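Local coordinates for protein tapirin (Caldicellulosiruptor kristjanssonii, PDB 6N2B) that binds cellulose and, as a calcium-containing beta-helix protein, probably mediates adhesion of the thermophilic cell to it, at residues A[433-438]-A[453-458]. Numbering follows the deposited sequence.
With CA (calcium ion), chain C.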
loop_
_atom_site.group_PDB
_atom_site.type_symbol
_atom_site.label_atom_id
_atom_site.label_comp_id
_atom_site.label_asym_id
_atom_site.label_seq_id
_atom_site.Cartn_x
_atom_site.Cartn_y
_atom_site.Cartn_z
ATOM N N ALA A 433 -9.238 -11.157 -28.276
ATOM C CA ALA A 433 -8.089 -11.968 -27.877
ATOM C C ALA A 433 -8.558 -13.307 -27.315
ATOM O O ALA A 433 -9.382 -13.350 -26.397
ATOM C CB ALA A 433 -7.231 -11.232 -26.844
ATOM N N THR A 434 -8.023 -14.407 -27.864
ATOM C CA THR A 434 -8.556 -15.723 -27.520
ATOM C C THR A 434 -8.125 -16.186 -26.132
ATOM O O THR A 434 -8.694 -17.153 -25.615
ATOM C CB THR A 434 -8.180 -16.761 -28.605
ATOM O OG1 THR A 434 -6.781 -17.054 -28.572
ATOM C CG2 THR A 434 -8.527 -16.236 -30.004
ATOM N N THR A 435 -7.167 -15.498 -25.509
ATOM C CA THR A 435 -6.777 -15.757 -24.124
ATOM C C THR A 435 -7.687 -15.065 -23.115
ATOM O O THR A 435 -7.861 -15.572 -21.999
ATOM C CB THR A 435 -5.340 -15.293 -23.900
ATOM O OG1 THR A 435 -4.476 -16.030 -24.770
ATOM C CG2 THR A 435 -4.910 -15.492 -22.444
ATOM N N LEU A 436 -8.273 -13.921 -23.477
ATOM C CA LEU A 436 -9.019 -13.088 -22.544
ATOM C C LEU A 436 -10.522 -13.317 -22.649
ATOM O O LEU A 436 -11.043 -13.777 -23.663
ATOM C CB LEU A 436 -8.735 -11.606 -22.781
ATOM C CG LEU A 436 -7.301 -11.109 -22.891
ATOM C CD1 LEU A 436 -7.295 -9.598 -23.162
ATOM C CD2 LEU A 436 -6.539 -11.436 -21.626
ATOM N N GLY A 437 -11.214 -12.995 -21.562
ATOM C CA GLY A 437 -12.643 -12.796 -21.605
ATOM C C GLY A 437 -12.974 -11.423 -21.054
ATOM O O GLY A 437 -12.164 -10.791 -20.383
ATOM N N SER A 438 -14.180 -10.963 -21.344
ATOM C CA SER A 438 -14.592 -9.699 -20.765
ATOM C C SER A 438 -16.108 -9.629 -20.673
ATOM O O SER A 438 -16.832 -10.364 -21.347
ATOM C CB SER A 438 -14.050 -8.509 -21.569
ATOM O OG SER A 438 -14.453 -8.585 -22.923
ATOM N N GLY A 453 -8.137 -12.404 -17.540
ATOM C CA GLY A 453 -7.035 -13.093 -18.180
ATOM C C GLY A 453 -6.493 -14.212 -17.317
ATOM O O GLY A 453 -5.766 -13.953 -16.356
ATOM N N GLU A 454 -6.838 -15.461 -17.662
ATOM C CA GLU A 454 -6.449 -16.617 -16.855
ATOM C C GLU A 454 -4.937 -16.836 -16.843
ATOM O O GLU A 454 -4.393 -17.349 -15.857
ATOM C CB GLU A 454 -7.186 -17.861 -17.363
ATOM C CG GLU A 454 -6.622 -19.209 -16.902
ATOM C CD GLU A 454 -7.039 -19.597 -15.491
ATOM O OE1 GLU A 454 -7.992 -18.996 -14.957
ATOM O OE2 GLU A 454 -6.405 -20.507 -14.914
ATOM N N SER A 455 -4.240 -16.440 -17.910
ATOM C CA SER A 455 -2.791 -16.591 -18.015
ATOM C C SER A 455 -2.070 -15.248 -18.087
ATOM O O SER A 455 -0.965 -15.179 -18.631
ATOM C CB SER A 455 -2.427 -17.421 -19.248
ATOM O OG SER A 455 -3.367 -18.458 -19.474
ATOM N N GLY A 456 -2.674 -14.176 -17.597
ATOM C CA GLY A 456 -2.108 -12.847 -17.719
ATOM C C GLY A 456 -2.825 -11.997 -18.763
ATOM O O GLY A 456 -3.733 -12.438 -19.466
ATOM N N ILE A 457 -2.399 -10.740 -18.838
ATOM C CA ILE A 457 -2.912 -9.770 -19.802
ATOM C C ILE A 457 -1.728 -8.989 -20.355
ATOM O O ILE A 457 -0.775 -8.699 -19.620
ATOM C CB ILE A 457 -3.935 -8.814 -19.151
ATOM C CG1 ILE A 457 -5.014 -9.608 -18.406
ATOM C CG2 ILE A 457 -4.547 -7.863 -20.196
ATOM C CD1 ILE A 457 -5.965 -8.760 -17.610
ATOM N N ASN A 458 -1.766 -8.673 -21.651
ATOM C CA ASN A 458 -0.791 -7.756 -22.226
ATOM C C ASN A 458 -1.502 -6.752 -23.121
ATOM O O ASN A 458 -2.711 -6.842 -23.361
ATOM C CB ASN A 458 0.339 -8.487 -22.973
ATOM C CG ASN A 458 -0.115 -9.186 -24.249
ATOM O OD1 ASN A 458 -0.816 -8.622 -25.091
ATOM N ND2 ASN A 458 0.314 -10.436 -24.401
HETATM CA CA CA C . -11.992 -12.900 -25.994
HETATM O O HOH W 1 -8.586 -15.621 -19.505
#
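Leu436 carries the contact with one branch of its fork: methyl CD2 reaches into the bend formed where residues 453-458 turn away from the neighbouring strand. CG lies beside the backbone N (chi1 -49°) and anti to the carbonyl carbon. CD1 is anti to CA (chi2 179°), which leaves CD2 as the branch turned to the glycines. It lies 3.9 Å from Gly453 CA, 3.7 Å from the carbonyl oxygen Gly456 O, and 4.0 Å from Ile457 CG1, where the touch is methyl against methylene. A branched aliphatic side chain suits this place because its partners are mostly backbone and hydrocarbon. Glycine suits position 453 because CD2 and Gly456 O both lie on the side where a side chain would start. Ile457 and Leu436 both pack on Val451, forming a small apolar cluster. On the more exposed side, Thr435 CG2 faces the turn loosely, 4.4 Å from Gly456 O and 4.5 Å from Ser455 OG.

Residues 453 to 456 make a type I beta turn that leads from strand 448-453, the antiparallel partner of strand 436-441, into the short strand 457-458, which pairs in parallel with 487-489. The contact thus joins the start of strand 436-441 to the turn after 448-453, at one end of the parallel beta-helix. Gly456, with a positive phi of 105°, ends the turn in a conformation that favours glycine. No direct hydrogen bond crosses between the segments; a water lies between Thr435 O and Glu454 N and probably bridges them. Glu454 directs its carboxylate to Leu426 N and Lys484. Behind Leu436 the chain folds round a calcium ion, bound by Ala433 O and Leu436 O, each at 2.7 Å, with Asp429, Val431 and Glu465 completing the site.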